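Local coordinates for protein PadR family transcriptional regulator (Streptococcus pneumoniae, PDB 5ZQH) that probably binds operator DNA as a dimer of winged helix-turn-helix subunits and regulates transcription of its target genes, as other PadR-family regulators do, at residues G7-C12 with Y45-K50; Y25-T30 with K71-M76. One frame throughout, in Å; residues are numbered along the deposited sequence.

Contact 1 (G7-C12 with Y45-K50); sequences GVLEGC and YPLLQK
Glu10 and Leu47 are the residues whose CA atoms come nearest across the two helical segments, 7.3 Å apart, where the axes of 7-12 and 45-50 pass 11.1 Å from each other at a crossing angle of -65°. At that separation the contact is made mainly by side chains, and Leu47 contributes the largest share. Its CG stands anti to the backbone N (chi1 173°), which sends the two methyls across to helix 3-19, one to each of two consecutive residues. CD2 lies 3.8 Å from the backbone O of Leu9 and also meets the Leu9 methyl CD1 at 4.2 Å. CD1 instead touches the aliphatic part of Glu10, 4.0 Å from its CG, the two side chains crossing at about a right angle. Glu10 is extended, and its carboxylate passes beyond the leucine toward Lys50. The charged atoms do not meet there: one water donates to Glu10 OE2 at 3.0 Å and accepts from Lys50 NZ at 2.8 Å. Around this centre Leu47 also packs on Val13, Leu9 on Phe36 and Glu10 on Trp56, while Gln3 of the second subunit touches Glu10. Helix 45-53 is probably the recognition helix, by its place in the PadR winged helix-turn-helix, and the contact seats it against the N-terminal helix. Leucine methyls, a glutamate methylene and a backbone carbonyl thus make the middle of the contact, while at its margin Glu10 OE2 and Lys50 NZ stay 4.7 Å apart, linked by one water that probably screens their attraction.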
# COMPACT_ATOMS: atom_id res chain seq x y z
N GLY A 7 1.92 -3.70 -1.64
CA GLY A 7 0.61 -3.52 -2.26
C GLY A 7 0.70 -2.94 -3.66
O GLY A 7 -0.00 -3.39 -4.57
N VAL A 8 1.59 -1.96 -3.83
CA VAL A 8 1.79 -1.30 -5.13
C VAL A 8 2.39 -2.26 -6.17
O VAL A 8 1.79 -2.42 -7.26
CB VAL A 8 2.55 0.05 -5.02
CG1 VAL A 8 2.98 0.57 -6.39
CG2 VAL A 8 1.69 1.09 -4.33
N LEU A 9 3.53 -2.90 -5.87
CA LEU A 9 4.11 -3.86 -6.83
C LEU A 9 3.22 -5.06 -7.15
O LEU A 9 3.29 -5.57 -8.26
CB LEU A 9 5.57 -4.28 -6.58
CG LEU A 9 6.35 -4.45 -5.28
CD1 LEU A 9 7.25 -5.68 -5.34
CD2 LEU A 9 7.21 -3.21 -5.09
N GLU A 10 2.38 -5.49 -6.19
CA GLU A 10 1.41 -6.55 -6.47
C GLU A 10 0.48 -6.12 -7.60
O GLU A 10 0.42 -6.78 -8.63
CB GLU A 10 0.61 -6.95 -5.24
CG GLU A 10 -0.14 -8.26 -5.44
CD GLU A 10 -1.18 -8.54 -4.38
OE1 GLU A 10 -2.26 -7.93 -4.42
OE2 GLU A 10 -0.91 -9.40 -3.50
N GLY A 11 -0.22 -5.00 -7.38
CA GLY A 11 -1.08 -4.38 -8.38
C GLY A 11 -0.40 -4.10 -9.71
O GLY A 11 -0.97 -4.43 -10.76
N CYS A 12 0.81 -3.53 -9.66
CA CYS A 12 1.60 -3.23 -10.87
C CYS A 12 2.02 -4.48 -11.65
O CYS A 12 1.86 -4.51 -12.87
CB CYS A 12 2.81 -2.34 -10.54
SG CYS A 12 2.37 -0.65 -10.05
N TYR A 45 10.34 -12.67 -8.23
CA TYR A 45 9.87 -14.05 -8.43
C TYR A 45 9.16 -14.68 -7.21
O TYR A 45 8.25 -15.49 -7.42
CB TYR A 45 10.99 -14.96 -8.96
CG TYR A 45 10.51 -15.94 -10.02
CD1 TYR A 45 9.83 -17.10 -9.67
CD2 TYR A 45 10.75 -15.69 -11.37
CE1 TYR A 45 9.38 -18.00 -10.64
CE2 TYR A 45 10.31 -16.58 -12.35
CZ TYR A 45 9.62 -17.73 -11.98
OH TYR A 45 9.18 -18.63 -12.93
N PRO A 46 9.55 -14.32 -5.96
CA PRO A 46 8.71 -14.70 -4.81
C PRO A 46 7.25 -14.23 -4.91
O PRO A 46 6.34 -14.99 -4.57
CB PRO A 46 9.40 -14.04 -3.62
CG PRO A 46 10.83 -14.04 -4.01
CD PRO A 46 10.87 -13.82 -5.50
N LEU A 47 7.05 -12.99 -5.39
CA LEU A 47 5.71 -12.45 -5.66
C LEU A 47 4.98 -13.22 -6.77
O LEU A 47 3.80 -13.57 -6.62
CB LEU A 47 5.77 -10.94 -5.95
CG LEU A 47 4.51 -10.19 -6.43
CD1 LEU A 47 3.44 -10.15 -5.34
CD2 LEU A 47 4.88 -8.79 -6.89
N LEU A 48 5.68 -13.49 -7.87
CA LEU A 48 5.15 -14.30 -8.97
C LEU A 48 4.77 -15.70 -8.50
O LEU A 48 3.74 -16.24 -8.91
CB LEU A 48 6.14 -14.38 -10.15
CG LEU A 48 6.47 -13.12 -10.96
CD1 LEU A 48 7.59 -13.41 -11.95
CD2 LEU A 48 5.25 -12.56 -11.68
N GLN A 49 5.61 -16.28 -7.63
CA GLN A 49 5.37 -17.59 -7.01
C GLN A 49 4.06 -17.59 -6.20
O GLN A 49 3.28 -18.54 -6.31
CB GLN A 49 6.55 -17.96 -6.11
CG GLN A 49 6.80 -19.46 -5.96
CD GLN A 49 8.16 -19.88 -6.48
OE1 GLN A 49 9.19 -19.26 -6.18
NE2 GLN A 49 8.18 -20.96 -7.25
N LYS A 50 3.85 -16.53 -5.42
CA LYS A 50 2.67 -16.35 -4.57
C LYS A 50 1.38 -16.25 -5.38
O LYS A 50 0.40 -16.94 -5.08
CB LYS A 50 2.83 -15.14 -3.65
CG LYS A 50 1.79 -15.02 -2.54
CD LYS A 50 2.18 -13.97 -1.51
CE LYS A 50 1.76 -12.57 -1.92
NZ LYS A 50 2.84 -11.57 -1.67
O HOH W 1 1.92 -9.09 -2.49

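Contact 2 (Y25-T30 with K71-M76); sequences YELVQT and KYFSLM
Glu26 O is gripped by two donors of the same residue, Thr30 OG1 at 2.6 Å and Thr30 N at 3.0 Å, which arrive from opposite faces of the carbonyl plane. The hydroxyl makes a C=O...donor angle of 151°, and its bond adds to the regular helical one, tying successive turns together. The side chain of Glu26 heads toward strand 69-75. With CG held between the backbone N and the carbonyl carbon (chi1 64°) and the chain extended beyond it, OE2 is carried to 3.7 Å from Tyr72 CE2. Carboxylate and ring planes stand 90° apart, and the two side chains cross roughly at right angles. The same OE2 forms a long, weak ion pair with Lys20, while the Tyr72 ring has a cation-pi partner in Arg62 and an edge-to-face neighbour in Tyr23. Helix 24-34 is the first helix of the helix-turn-helix, and strand 69-75 is the middle strand of a three-stranded antiparallel sheet whose hairpin 57-63/69-75 forms the wing; the contact therefore joins helix to wing within the probable DNA-binding domain. One residue further along each segment it becomes apolar: Leu27 CD1 lies 4.4 Å from Phe73 CD2. Leu27 continues onto Met16 and Ile17 of helix 3-19, and Phe73 rests on Ile57 of the adjacent strand.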
# COMPACT_ATOMS: atom_id res chain seq x y z
N TYR A 25 11.96 -12.72 -16.39
CA TYR A 25 13.02 -11.77 -16.76
C TYR A 25 12.46 -10.48 -17.33
O TYR A 25 12.87 -9.39 -16.92
CB TYR A 25 14.02 -12.39 -17.75
CG TYR A 25 15.12 -11.46 -18.23
CD1 TYR A 25 16.29 -11.29 -17.49
CD2 TYR A 25 15.01 -10.77 -19.45
CE1 TYR A 25 17.31 -10.45 -17.93
CE2 TYR A 25 16.03 -9.92 -19.90
CZ TYR A 25 17.18 -9.77 -19.13
OH TYR A 25 18.19 -8.95 -19.56
N GLU A 26 11.52 -10.60 -18.27
CA GLU A 26 10.98 -9.42 -18.94
C GLU A 26 10.06 -8.57 -18.06
O GLU A 26 9.94 -7.37 -18.28
CB GLU A 26 10.40 -9.73 -20.33
CG GLU A 26 9.20 -10.66 -20.41
CD GLU A 26 8.74 -10.91 -21.84
OE1 GLU A 26 9.60 -11.11 -22.73
OE2 GLU A 26 7.51 -10.90 -22.09
N LEU A 27 9.45 -9.20 -17.04
CA LEU A 27 8.67 -8.48 -16.03
C LEU A 27 9.54 -7.58 -15.14
O LEU A 27 9.16 -6.44 -14.89
CB LEU A 27 7.83 -9.43 -15.16
CG LEU A 27 6.34 -9.55 -15.52
CD1 LEU A 27 5.79 -10.88 -15.02
CD2 LEU A 27 5.52 -8.38 -14.98
N VAL A 28 10.69 -8.10 -14.69
CA VAL A 28 11.65 -7.34 -13.89
C VAL A 28 12.15 -6.11 -14.67
O VAL A 28 12.26 -5.01 -14.11
CB VAL A 28 12.83 -8.22 -13.38
CG1 VAL A 28 13.89 -7.41 -12.65
CG2 VAL A 28 12.32 -9.33 -12.46
N GLN A 29 12.42 -6.30 -15.96
CA GLN A 29 12.91 -5.22 -16.84
C GLN A 29 11.86 -4.16 -17.13
O GLN A 29 12.18 -2.98 -17.19
CB GLN A 29 13.49 -5.78 -18.14
CG GLN A 29 14.70 -6.70 -17.97
CD GLN A 29 15.94 -6.01 -17.41
OE1 GLN A 29 16.08 -4.79 -17.46
NE2 GLN A 29 16.85 -6.80 -16.87
N THR A 30 10.61 -4.59 -17.28
CA THR A 30 9.45 -3.70 -17.44
C THR A 30 9.22 -2.88 -16.16
O THR A 30 8.84 -1.71 -16.23
CB THR A 30 8.18 -4.49 -17.84
OG1 THR A 30 8.49 -5.33 -18.96
CG2 THR A 30 7.03 -3.57 -18.23
N LYS A 71 8.79 -19.48 -19.21
CA LYS A 71 7.51 -19.60 -18.53
C LYS A 71 6.76 -18.26 -18.54
O LYS A 71 7.05 -17.37 -17.74
CB LYS A 71 7.71 -20.10 -17.09
CG LYS A 71 6.43 -20.60 -16.43
CD LYS A 71 6.52 -20.58 -14.92
CE LYS A 71 6.80 -21.95 -14.34
NZ LYS A 71 6.32 -22.01 -12.93
N TYR A 72 5.81 -18.13 -19.47
CA TYR A 72 5.00 -16.92 -19.60
C TYR A 72 3.84 -16.90 -18.62
O TYR A 72 3.08 -17.87 -18.51
CB TYR A 72 4.47 -16.78 -21.03
CG TYR A 72 5.46 -16.19 -22.01
CD1 TYR A 72 6.35 -17.00 -22.71
CD2 TYR A 72 5.50 -14.81 -22.25
CE1 TYR A 72 7.25 -16.47 -23.62
CE2 TYR A 72 6.40 -14.26 -23.15
CZ TYR A 72 7.27 -15.10 -23.84
OH TYR A 72 8.17 -14.57 -24.74
N PHE A 73 3.71 -15.79 -17.90
CA PHE A 73 2.62 -15.59 -16.96
C PHE A 73 1.48 -14.80 -17.59
O PHE A 73 1.71 -13.75 -18.21
CB PHE A 73 3.12 -14.89 -15.68
CG PHE A 73 4.17 -15.67 -14.94
CD1 PHE A 73 3.82 -16.79 -14.16
CD2 PHE A 73 5.51 -15.29 -15.00
CE1 PHE A 73 4.79 -17.51 -13.47
CE2 PHE A 73 6.48 -16.01 -14.31
CZ PHE A 73 6.12 -17.12 -13.55
N SER A 74 0.27 -15.32 -17.45
CA SER A 74 -0.97 -14.66 -17.88
C SER A 74 -2.01 -14.71 -16.75
O SER A 74 -1.96 -15.61 -15.90
CB SER A 74 -1.53 -15.33 -19.14
OG SER A 74 -1.72 -16.72 -18.92
N LEU A 75 -2.94 -13.76 -16.75
CA LEU A 75 -3.96 -13.67 -15.71
C LEU A 75 -5.01 -14.78 -15.76
O LEU A 75 -5.50 -15.15 -16.83
CB LEU A 75 -4.65 -12.30 -15.73
CG LEU A 75 -3.92 -11.02 -15.28
CD1 LEU A 75 -4.86 -9.85 -15.43
CD2 LEU A 75 -3.40 -11.10 -13.85
N MET A 76 -5.34 -15.30 -14.58
CA MET A 76 -6.46 -16.22 -14.38
C MET A 76 -7.71 -15.35 -14.19
O MET A 76 -7.62 -14.12 -14.22
CB MET A 76 -6.22 -17.07 -13.13
CG MET A 76 -6.43 -18.56 -13.28
SD MET A 76 -4.87 -19.44 -13.08
CE MET A 76 -5.43 -21.10 -12.70

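The centres of contact 1 and contact 2 lie about 11 Å apart, and helix 45-53 bridges them. Leu47 serves contact 1, whereas the next residue, Leu48, reaches both members of the apolar pair of contact 2: its CD2 is 3.8 Å from Leu27 CD1 and its CD1 is 3.7 Å from Phe73 CE2. Tyr45 adds a second bridge, with OH 3.5 Å from Phe73 CZ. The segments alternate along the chain, and the packing brings together the N-terminal helix, the two helices of the helix-turn-helix and the wing strand. Contact 1 also adjoins the second subunit, which does not touch contact 2; packing thus runs continuously from the dimer side into the probable DNA-binding domain.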